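PDB 4D7Q: ralf, proline/betaine transporter from Legionella pneumophila, which probably acts, through its Sec7 domain, as a guanine nucleotide exchange factor, here in an engineered chimera joined to the capping domain of Rickettsia prowazekii RalF. Local coordinates for residues Y209-K220 with T323-I333; N244-P254 with K265-E273. The protein carries 2 engineered substitutions. All coordinates share one frame; numbering follows the deposited sequence.

How the interactions relate
Both interactions lie in the C-terminal capping domain, the Rickettsia part of this Legionella/Rickettsia chimera, so neither spans the engineered junction. They belong to one antiparallel sheet and sit at its two ends. Interaction 1 pairs strand 208-214 with the edge strand 332-334. Interaction 2 pairs the other edge strand, 248-252, with strand 264-271. Strands 277-283 and 297-303 fill the middle. The centres are about 17 Å apart, and the nearest atoms about 7 Å. Along the chain, interaction 2 is nested inside the loop that interaction 1 closes. Interaction 1 thus joins an early strand of the capping domain to a late one, while interaction 2 is a local strand pair within it.

Interaction 1. Residues Y209-K220 with T323-I333; sequences YQINNISSQNDK and TASFETKVTSI
Asp219 grips the turn after helix 313-325 with both carboxylate oxygens. Its OD2 takes two bonds from Thr328, at 2.6 Å from OG1 and 2.9 Å from N. Both donors come from the same face of the carboxylate, OG1 on the anti side and N well above the plane. Its OD1 accepts from Glu327 N at 3.1 Å. With CG anti to the backbone N (chi1 -163°), the carboxylate of Asp219 reaches across to these donors. OD1 also bonds Phe222 N, which makes Asp219 the N-cap of helix 220-230. Glu327 answers in the other direction: its OE1 accepts from Lys220 N at 2.9 Å, from above the carboxylate plane. The two carboxylates come fairly close, but backbone N-H groups serve each and probably offset the repulsion.

Backbone bonds join the other end. Gln210 N donates to Ser332 O, and Thr331 N donates to Gln210 O at 2.9 Å. A weak bond from Ser332 N reaches the same oxygen. Thr331 and Ser332 both face Gln210, a classic beta bulge. Beside it, Gln210 NE2 donates to a lone pair of Asn212 OD1 at 2.7 Å, in the plane of both amides and nearly straight.

Apolar groups fill the middle. Ile211 puts CD1 against Phe326 CB (3.8 Å) and CG2 against Thr328 CG2 (3.6 Å). The Ile214 and Phe326 side chains cross at about a right angle, CD1 to CD1. At the strand end, Tyr209 lies alongside Ile333, and Val330 CG2 is at the edge of the tyrosine ring.

Backbone bonds from Tyr209 and Ile211 tie strand 208-214 to strand 297-303. Helix 341-351 flanks the contact, with Tyr209 OH bonded to Leu344 O, and Phe326 packs on Leu225 of helix 220-230.

Interaction 2. Residues N244-P254 with K265-E273; sequences NNNLTIEFKNP and KGSVIIKDE
Glu273 OE2 accepts a hydrogen bond from Asn246 N at 2.8 Å, with an N-H...O angle of 165°. The donor stands well above the carboxylate plane. This bond closes the pairing just beyond the strand ends. From there the strands run antiparallel, with hydrogen-bonded pairs at Thr248-Lys271, Glu250-Ile269 and Lys252-Ser267. Each pair has two backbone bonds, such as Lys252 N to Ser267 O at 2.8 Å.

One face is apolar. Leu247 CD1 meets Ile270 CG2 at 3.7 Å. Ile249 lies alongside both Val268 and Ile270, its CG2 being 3.6 Å from Val268 CG1. The Phe251 ring takes Val268 CG2 at its edge, 3.7 Å from CD1. A chi1 of -167° turns this ring away from its own N and brings it up to Gly266, its CZ 3.5 Å from CA. Lys265 O lies at the ring edge. Helix 220-230 packs on this face through Leu225 and Leu229.

The other face is mixed. Lys252 bends at its end to form a salt bridge from NZ to Glu250 OE2 (2.8 Å), and its aliphatic part crosses Ile269 CG1. Ser267 OG bonds to Tyr264 and Glu279.

The chemistry divides the two faces. Ile249, Phe251, Val268 and Ile270 form the apolar face, set against helices 220-230 and 313-325. The other face mixes Ile269 with Thr248, Glu250, Lys252 and Lys271.

Interaction 1. Residues Y209-K220 with T323-I333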
loop_
_atom_site.group_PDB
_atom_site.type_symbol
_atom_site.label_atom_id
_atom_site.label_comp_id
_atom_site.label_asym_id
_atom_site.label_seq_id
_atom_site.Cartn_x
_atom_site.Cartn_y
_atom_site.Cartn_z
ATOM N N TYR A 209 -7.428 -4.631 -11.129
ATOM C CA TYR A 209 -8.393 -5.707 -10.910
ATOM C C TYR A 209 -8.132 -6.428 -9.604
ATOM O O TYR A 209 -6.983 -6.777 -9.300
ATOM C CB TYR A 209 -8.333 -6.704 -12.056
ATOM C CG TYR A 209 -8.470 -6.083 -13.425
ATOM C CD1 TYR A 209 -9.717 -5.700 -13.918
ATOM C CD2 TYR A 209 -7.365 -5.966 -14.271
ATOM C CE1 TYR A 209 -9.855 -5.183 -15.206
ATOM C CE2 TYR A 209 -7.489 -5.442 -15.554
ATOM C CZ TYR A 209 -8.738 -5.073 -16.028
ATOM O OH TYR A 209 -8.837 -4.564 -17.301
ATOM N N GLN A 210 -9.192 -6.622 -8.824
ATOM C CA GLN A 210 -9.075 -7.264 -7.518
ATOM C C GLN A 210 -10.082 -8.379 -7.394
ATOM O O GLN A 210 -11.221 -8.230 -7.812
ATOM C CB GLN A 210 -9.252 -6.249 -6.379
ATOM C CG GLN A 210 -8.936 -6.811 -4.972
ATOM C CD GLN A 210 -8.887 -5.737 -3.914
ATOM O OE1 GLN A 210 -8.422 -4.629 -4.150
ATOM N NE2 GLN A 210 -9.317 -6.058 -2.707
ATOM N N ILE A 211 -9.639 -9.510 -6.842
ATOM C CA ILE A 211 -10.494 -10.663 -6.587
ATOM C C ILE A 211 -10.341 -11.017 -5.111
ATOM O O ILE A 211 -9.287 -11.525 -4.698
ATOM C CB ILE A 211 -10.260 -11.879 -7.521
ATOM C CG1 ILE A 211 -10.040 -11.473 -9.011
ATOM C CG2 ILE A 211 -11.433 -12.874 -7.352
ATOM C CD1 ILE A 211 -9.751 -12.684 -10.008
ATOM N N ASN A 212 -11.381 -10.704 -4.312
ATOM C CA ASN A 212 -11.386 -11.007 -2.882
ATOM C C ASN A 212 -11.937 -12.384 -2.650
ATOM O O ASN A 212 -12.640 -12.903 -3.507
ATOM C CB ASN A 212 -12.279 -10.036 -2.123
ATOM C CG ASN A 212 -11.751 -8.651 -2.061
ATOM O OD1 ASN A 212 -10.537 -8.420 -2.102
ATOM N ND2 ASN A 212 -12.661 -7.712 -1.894
ATOM N N ASN A 213 -11.656 -12.956 -1.467
ATOM C CA ASN A 213 -12.170 -14.253 -1.009
ATOM C C ASN A 213 -11.897 -15.365 -2.019
ATOM O O ASN A 213 -12.747 -16.234 -2.245
ATOM C CB ASN A 213 -13.680 -14.149 -0.633
ATOM C CG ASN A 213 -14.018 -12.929 0.208
ATOM O OD1 ASN A 213 -13.529 -12.752 1.322
ATOM N ND2 ASN A 213 -14.840 -12.040 -0.322
ATOM N N ILE A 214 -10.703 -15.318 -2.643
ATOM C CA ILE A 214 -10.291 -16.306 -3.642
ATOM C C ILE A 214 -9.740 -17.533 -2.914
ATOM O O ILE A 214 -9.159 -17.383 -1.837
ATOM C CB ILE A 214 -9.305 -15.694 -4.694
ATOM C CG1 ILE A 214 -9.327 -16.486 -6.031
ATOM C CG2 ILE A 214 -7.870 -15.471 -4.140
ATOM C CD1 ILE A 214 -8.751 -15.749 -7.270
ATOM N N SER A 215 -9.972 -18.737 -3.448
ATOM C CA SER A 215 -9.422 -19.951 -2.829
ATOM C C SER A 215 -9.087 -21.056 -3.821
ATOM O O SER A 215 -9.624 -21.077 -4.928
ATOM C CB SER A 215 -10.296 -20.460 -1.678
ATOM O OG SER A 215 -11.297 -21.387 -2.062
ATOM N N SER A 216 -8.201 -21.980 -3.405
ATOM C CA SER A 216 -7.830 -23.172 -4.170
ATOM C C SER A 216 -9.058 -24.067 -4.345
ATOM O O SER A 216 -9.189 -24.751 -5.361
ATOM C CB SER A 216 -6.734 -23.954 -3.449
ATOM O OG SER A 216 -5.441 -23.439 -3.723
ATOM N N GLN A 217 -9.971 -24.026 -3.363
ATOM C CA GLN A 217 -11.204 -24.814 -3.361
ATOM C C GLN A 217 -12.246 -24.235 -4.311
ATOM O O GLN A 217 -13.012 -24.995 -4.893
ATOM C CB GLN A 217 -11.776 -24.942 -1.930
ATOM C CG GLN A 217 -10.983 -25.870 -0.995
ATOM C CD GLN A 217 -9.587 -25.383 -0.634
ATOM O OE1 GLN A 217 -9.389 -24.321 -0.023
ATOM N NE2 GLN A 217 -8.583 -26.158 -1.013
ATOM N N ASN A 218 -12.279 -22.898 -4.469
ATOM C CA ASN A 218 -13.262 -22.224 -5.324
ATOM C C ASN A 218 -12.765 -21.765 -6.714
ATOM O O ASN A 218 -13.596 -21.385 -7.546
ATOM C CB ASN A 218 -13.986 -21.086 -4.552
ATOM C CG ASN A 218 -13.153 -19.850 -4.213
ATOM O OD1 ASN A 218 -12.440 -19.266 -5.055
ATOM N ND2 ASN A 218 -13.321 -19.351 -2.986
ATOM N N ASP A 219 -11.425 -21.792 -6.970
ATOM C CA ASP A 219 -10.848 -21.339 -8.244
ATOM C C ASP A 219 -9.715 -22.269 -8.764
ATOM O O ASP A 219 -8.683 -22.411 -8.097
ATOM C CB ASP A 219 -10.335 -19.887 -8.065
ATOM C CG ASP A 219 -10.088 -19.116 -9.348
ATOM O OD1 ASP A 219 -9.425 -19.662 -10.253
ATOM O OD2 ASP A 219 -10.518 -17.952 -9.430
ATOM N N LYS A 220 -9.901 -22.864 -9.966
ATOM C CA LYS A 220 -8.914 -23.767 -10.592
ATOM C C LYS A 220 -7.621 -23.068 -10.983
ATOM O O LYS A 220 -6.547 -23.666 -10.836
ATOM C CB LYS A 220 -9.503 -24.559 -11.780
ATOM C CG LYS A 220 -8.671 -25.784 -12.172
ATOM C CD LYS A 220 -9.314 -26.609 -13.298
ATOM C CE LYS A 220 -8.679 -26.389 -14.653
ATOM N NZ LYS A 220 -7.359 -27.059 -14.774
ATOM N N THR A 323 -6.648 -11.613 -15.572
ATOM C CA THR A 323 -7.787 -11.509 -14.656
ATOM C C THR A 323 -8.943 -12.402 -15.078
ATOM O O THR A 323 -9.488 -13.124 -14.247
ATOM C CB THR A 323 -8.233 -10.057 -14.453
ATOM O OG1 THR A 323 -7.104 -9.239 -14.160
ATOM C CG2 THR A 323 -9.197 -9.936 -13.317
ATOM N N ALA A 324 -9.293 -12.381 -16.379
ATOM C CA ALA A 324 -10.402 -13.183 -16.912
ATOM C C ALA A 324 -10.100 -14.687 -16.913
ATOM O O ALA A 324 -11.025 -15.487 -17.015
ATOM C CB ALA A 324 -10.779 -12.700 -18.303
ATOM N N SER A 325 -8.813 -15.060 -16.751
ATOM C CA SER A 325 -8.338 -16.441 -16.689
ATOM C C SER A 325 -8.672 -17.102 -15.356
ATOM O O SER A 325 -8.740 -18.326 -15.286
ATOM C CB SER A 325 -6.839 -16.508 -16.956
ATOM O OG SER A 325 -6.549 -16.272 -18.322
ATOM N N PHE A 326 -8.846 -16.316 -14.293
ATOM C CA PHE A 326 -9.234 -16.875 -13.009
ATOM C C PHE A 326 -10.710 -17.221 -13.112
ATOM O O PHE A 326 -11.458 -16.509 -13.782
ATOM C CB PHE A 326 -8.918 -15.906 -11.839
ATOM C CG PHE A 326 -7.428 -15.814 -11.543
ATOM C CD1 PHE A 326 -6.816 -16.712 -10.672
ATOM C CD2 PHE A 326 -6.630 -14.869 -12.182
ATOM C CE1 PHE A 326 -5.439 -16.652 -10.426
ATOM C CE2 PHE A 326 -5.243 -14.814 -11.943
ATOM C CZ PHE A 326 -4.659 -15.698 -11.060
ATOM N N GLU A 327 -11.120 -18.355 -12.535
ATOM C CA GLU A 327 -12.524 -18.790 -12.582
ATOM C C GLU A 327 -13.450 -17.806 -11.881
ATOM O O GLU A 327 -14.555 -17.559 -12.359
ATOM C CB GLU A 327 -12.681 -20.175 -11.952
ATOM C CG GLU A 327 -12.203 -21.309 -12.838
ATOM C CD GLU A 327 -12.466 -22.690 -12.269
ATOM O OE1 GLU A 327 -12.647 -22.808 -11.036
ATOM O OE2 GLU A 327 -12.478 -23.661 -13.061
ATOM N N THR A 328 -12.988 -17.229 -10.767
ATOM C CA THR A 328 -13.749 -16.259 -9.978
ATOM C C THR A 328 -13.870 -14.934 -10.712
ATOM O O THR A 328 -12.860 -14.374 -11.175
ATOM C CB THR A 328 -13.097 -16.041 -8.608
ATOM O OG1 THR A 328 -12.620 -17.285 -8.088
ATOM C CG2 THR A 328 -14.040 -15.369 -7.608
ATOM N N LYS A 329 -15.102 -14.411 -10.801
ATOM C CA LYS A 329 -15.282 -13.092 -11.401
ATOM C C LYS A 329 -14.648 -12.032 -10.465
ATOM O O LYS A 329 -14.543 -12.244 -9.249
ATOM C CB LYS A 329 -16.757 -12.790 -11.757
ATOM C CG LYS A 329 -17.686 -12.546 -10.573
ATOM C CD LYS A 329 -19.051 -12.010 -11.025
ATOM C CE LYS A 329 -20.015 -11.863 -9.867
ATOM N NZ LYS A 329 -21.341 -11.341 -10.302
ATOM N N VAL A 330 -14.187 -10.942 -11.038
ATOM C CA VAL A 330 -13.542 -9.847 -10.339
ATOM C C VAL A 330 -14.508 -9.170 -9.338
ATOM O O VAL A 330 -15.646 -8.977 -9.669
ATOM C CB VAL A 330 -12.947 -8.894 -11.414
ATOM C CG1 VAL A 330 -14.013 -8.154 -12.161
ATOM C CG2 VAL A 330 -11.965 -7.929 -10.874
ATOM N N THR A 331 -14.062 -8.824 -8.129
ATOM C CA THR A 331 -14.882 -8.196 -7.100
ATOM C C THR A 331 -14.906 -6.681 -7.269
ATOM O O THR A 331 -15.842 -6.012 -6.831
ATOM C CB THR A 331 -14.373 -8.537 -5.687
ATOM O OG1 THR A 331 -15.236 -7.942 -4.710
ATOM C CG2 THR A 331 -12.958 -8.018 -5.491
ATOM N N SER A 332 -13.872 -6.146 -7.910
ATOM C CA SER A 332 -13.776 -4.710 -8.144
ATOM C C SER A 332 -12.797 -4.407 -9.258
ATOM O O SER A 332 -11.807 -5.117 -9.441
ATOM C CB SER A 332 -13.351 -3.968 -6.876
ATOM O OG SER A 332 -11.992 -4.249 -6.581
ATOM N N ILE A 333 -13.091 -3.342 -9.995
ATOM C CA ILE A 333 -12.261 -2.799 -11.062
ATOM C C ILE A 333 -12.029 -1.366 -10.648
ATOM O O ILE A 333 -13.001 -0.660 -10.375
ATOM C CB ILE A 333 -12.928 -2.905 -12.458
ATOM C CG1 ILE A 333 -13.302 -4.391 -12.784
ATOM C CG2 ILE A 333 -11.978 -2.290 -13.509
ATOM C CD1 ILE A 333 -13.928 -4.703 -14.197
HETATM O O HOH W 1 -15.402 -8.784 -1.496
#

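Interaction 2. Residues N244-P254 with K265-E273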
loop_
_atom_site.group_PDB
_atom_site.type_symbol
_atom_site.label_atom_id
_atom_site.label_comp_id
_atom_site.label_asym_id
_atom_site.label_seq_id
_atom_site.Cartn_x
_atom_site.Cartn_y
_atom_site.Cartn_z
ATOM N N ASN A 244 -2.463 -19.930 -25.989
ATOM C CA ASN A 244 -1.722 -19.870 -27.246
ATOM C C ASN A 244 -0.585 -18.860 -27.142
ATOM O O ASN A 244 0.111 -18.632 -28.133
ATOM C CB ASN A 244 -2.649 -19.507 -28.422
ATOM C CG ASN A 244 -3.450 -20.683 -28.923
ATOM O OD1 ASN A 244 -2.903 -21.648 -29.470
ATOM N ND2 ASN A 244 -4.760 -20.634 -28.730
ATOM N N ASN A 245 -0.422 -18.229 -25.948
ATOM C CA ASN A 245 0.601 -17.220 -25.699
ATOM C C ASN A 245 1.826 -17.832 -25.056
ATOM O O ASN A 245 1.704 -18.632 -24.124
ATOM C CB ASN A 245 0.068 -16.086 -24.791
ATOM C CG ASN A 245 -0.830 -15.083 -25.498
ATOM O OD1 ASN A 245 -0.516 -13.890 -25.588
ATOM N ND2 ASN A 245 -1.978 -15.535 -25.995
ATOM N N ASN A 246 3.004 -17.409 -25.511
ATOM C CA ASN A 246 4.280 -17.839 -24.958
ATOM C C ASN A 246 4.745 -16.742 -23.986
ATOM O O ASN A 246 5.337 -15.733 -24.384
ATOM C CB ASN A 246 5.279 -18.154 -26.081
ATOM C CG ASN A 246 4.782 -19.245 -27.004
ATOM O OD1 ASN A 246 4.145 -20.219 -26.579
ATOM N ND2 ASN A 246 5.060 -19.107 -28.290
ATOM N N LEU A 247 4.395 -16.941 -22.727
ATOM C CA LEU A 247 4.696 -16.035 -21.642
ATOM C C LEU A 247 6.050 -16.247 -20.995
ATOM O O LEU A 247 6.598 -17.303 -21.006
ATOM C CB LEU A 247 3.617 -16.094 -20.565
ATOM C CG LEU A 247 2.182 -15.841 -20.948
ATOM C CD1 LEU A 247 1.232 -16.127 -19.823
ATOM C CD2 LEU A 247 1.961 -14.469 -21.547
ATOM N N THR A 248 6.546 -15.179 -20.411
ATOM C CA THR A 248 7.714 -15.175 -19.575
ATOM C C THR A 248 7.262 -14.853 -18.141
ATOM O O THR A 248 6.773 -13.797 -17.884
ATOM C CB THR A 248 8.696 -14.143 -20.126
ATOM O OG1 THR A 248 9.181 -14.603 -21.372
ATOM C CG2 THR A 248 9.793 -13.913 -19.227
ATOM N N ILE A 249 7.410 -15.796 -17.224
ATOM C CA ILE A 249 6.882 -15.645 -15.891
ATOM C C ILE A 249 7.988 -15.718 -14.826
ATOM O O ILE A 249 8.784 -16.623 -14.805
ATOM C CB ILE A 249 5.735 -16.626 -15.592
ATOM C CG1 ILE A 249 4.708 -16.603 -16.716
ATOM C CG2 ILE A 249 5.095 -16.270 -14.263
ATOM C CD1 ILE A 249 3.648 -17.649 -16.677
ATOM N N GLU A 250 7.999 -14.699 -13.986
ATOM C CA GLU A 250 8.931 -14.463 -12.888
ATOM C C GLU A 250 8.110 -14.299 -11.610
ATOM O O GLU A 250 6.960 -13.858 -11.663
ATOM C CB GLU A 250 9.677 -13.145 -13.174
ATOM C CG GLU A 250 10.847 -12.810 -12.266
ATOM C CD GLU A 250 11.456 -11.438 -12.494
ATOM O OE1 GLU A 250 11.530 -11.002 -13.667
ATOM O OE2 GLU A 250 11.880 -10.808 -11.498
ATOM N N PHE A 251 8.700 -14.647 -10.469
ATOM C CA PHE A 251 8.084 -14.461 -9.159
ATOM C C PHE A 251 9.031 -13.666 -8.279
ATOM O O PHE A 251 10.176 -14.073 -8.101
ATOM C CB PHE A 251 7.676 -15.792 -8.491
ATOM C CG PHE A 251 6.777 -15.562 -7.295
ATOM C CD1 PHE A 251 5.439 -15.227 -7.465
ATOM C CD2 PHE A 251 7.284 -15.624 -5.999
ATOM C CE1 PHE A 251 4.619 -14.971 -6.361
ATOM C CE2 PHE A 251 6.465 -15.381 -4.896
ATOM C CZ PHE A 251 5.136 -15.061 -5.082
ATOM N N LYS A 252 8.557 -12.522 -7.746
ATOM C CA LYS A 252 9.344 -11.645 -6.876
ATOM C C LYS A 252 8.888 -11.863 -5.435
ATOM O O LYS A 252 7.726 -11.626 -5.107
ATOM C CB LYS A 252 9.207 -10.177 -7.302
ATOM C CG LYS A 252 9.897 -9.863 -8.643
ATOM C CD LYS A 252 10.019 -8.347 -8.872
ATOM C CE LYS A 252 10.531 -7.974 -10.248
ATOM N NZ LYS A 252 11.994 -8.213 -10.403
ATOM N N ASN A 253 9.787 -12.407 -4.607
ATOM C CA ASN A 253 9.520 -12.713 -3.208
ATOM C C ASN A 253 9.521 -11.470 -2.350
ATOM O O ASN A 253 10.304 -10.546 -2.580
ATOM C CB ASN A 253 10.512 -13.756 -2.668
ATOM C CG ASN A 253 10.317 -15.094 -3.313
ATOM O OD1 ASN A 253 9.337 -15.798 -3.064
ATOM N ND2 ASN A 253 11.212 -15.441 -4.209
ATOM N N PRO A 254 8.606 -11.384 -1.375
ATOM C CA PRO A 254 8.609 -10.198 -0.506
ATOM C C PRO A 254 9.604 -10.395 0.635
ATOM O O PRO A 254 10.052 -11.516 0.871
ATOM C CB PRO A 254 7.171 -10.176 0.019
ATOM C CG PRO A 254 6.772 -11.623 0.073
ATOM C CD PRO A 254 7.591 -12.373 -0.949
ATOM N N LYS A 265 2.370 -12.632 -0.325
ATOM C CA LYS A 265 3.230 -13.778 -0.634
ATOM C C LYS A 265 4.232 -13.440 -1.739
ATOM O O LYS A 265 5.228 -14.139 -1.900
ATOM C CB LYS A 265 2.412 -15.031 -1.011
ATOM C CG LYS A 265 1.451 -15.535 0.067
ATOM C CD LYS A 265 2.188 -16.056 1.311
ATOM C CE LYS A 265 1.284 -16.143 2.507
ATOM N NZ LYS A 265 1.969 -16.768 3.672
ATOM N N GLY A 266 3.968 -12.370 -2.475
ATOM C CA GLY A 266 4.844 -11.937 -3.550
ATOM C C GLY A 266 4.095 -11.634 -4.823
ATOM O O GLY A 266 2.862 -11.783 -4.892
ATOM N N SER A 267 4.851 -11.195 -5.836
ATOM C CA SER A 267 4.284 -10.805 -7.130
ATOM C C SER A 267 4.748 -11.676 -8.286
ATOM O O SER A 267 5.947 -11.917 -8.457
ATOM C CB SER A 267 4.594 -9.343 -7.445
ATOM O OG SER A 267 3.784 -8.438 -6.712
ATOM N N VAL A 268 3.769 -12.140 -9.075
ATOM C CA VAL A 268 3.941 -12.887 -10.304
ATOM C C VAL A 268 4.063 -11.807 -11.389
ATOM O O VAL A 268 3.121 -11.038 -11.590
ATOM C CB VAL A 268 2.724 -13.790 -10.608
ATOM C CG1 VAL A 268 2.985 -14.656 -11.836
ATOM C CG2 VAL A 268 2.320 -14.646 -9.399
ATOM N N ILE A 269 5.222 -11.740 -12.067
ATOM C CA ILE A 269 5.477 -10.787 -13.136
ATOM C C ILE A 269 5.342 -11.552 -14.432
ATOM O O ILE A 269 6.038 -12.548 -14.641
ATOM C CB ILE A 269 6.852 -10.051 -12.969
ATOM C CG1 ILE A 269 6.993 -9.344 -11.561
ATOM C CG2 ILE A 269 7.130 -9.070 -14.136
ATOM C CD1 ILE A 269 5.945 -8.256 -11.201
ATOM N N ILE A 270 4.379 -11.130 -15.272
ATOM C CA ILE A 270 4.062 -11.796 -16.540
ATOM C C ILE A 270 4.272 -10.881 -17.725
ATOM O O ILE A 270 3.714 -9.778 -17.777
ATOM C CB ILE A 270 2.643 -12.425 -16.527
ATOM C CG1 ILE A 270 2.456 -13.360 -15.306
ATOM C CG2 ILE A 270 2.337 -13.155 -17.847
ATOM C CD1 ILE A 270 1.061 -13.892 -15.077
ATOM N N LYS A 271 5.058 -11.378 -18.705
ATOM C CA LYS A 271 5.348 -10.672 -19.937
ATOM C C LYS A 271 4.999 -11.542 -21.120
ATOM O O LYS A 271 5.333 -12.731 -21.126
ATOM C CB LYS A 271 6.823 -10.203 -19.989
ATOM C CG LYS A 271 7.130 -9.125 -18.936
ATOM C CD LYS A 271 8.594 -8.748 -18.860
ATOM C CE LYS A 271 8.825 -7.752 -17.746
ATOM N NZ LYS A 271 10.230 -7.779 -17.244
ATOM N N ASP A 272 4.320 -10.970 -22.099
ATOM C CA ASP A 272 4.034 -11.675 -23.331
ATOM C C ASP A 272 4.989 -11.342 -24.462
ATOM O O ASP A 272 5.957 -10.668 -24.260
ATOM C CB ASP A 272 2.580 -11.537 -23.759
ATOM C CG ASP A 272 2.168 -10.121 -24.076
ATOM O OD1 ASP A 272 2.953 -9.328 -24.571
ATOM O OD2 ASP A 272 1.022 -9.802 -23.814
ATOM N N GLU A 273 4.694 -11.850 -25.650
ATOM C CA GLU A 273 5.560 -11.696 -26.823
ATOM C C GLU A 273 5.449 -10.302 -27.493
ATOM O O GLU A 273 6.259 -9.938 -28.290
ATOM C CB GLU A 273 5.325 -12.852 -27.833
ATOM C CG GLU A 273 4.113 -13.742 -27.561
ATOM C CD GLU A 273 4.251 -15.196 -28.022
ATOM O OE1 GLU A 273 5.315 -15.589 -28.566
ATOM O OE2 GLU A 273 3.275 -15.950 -27.864
#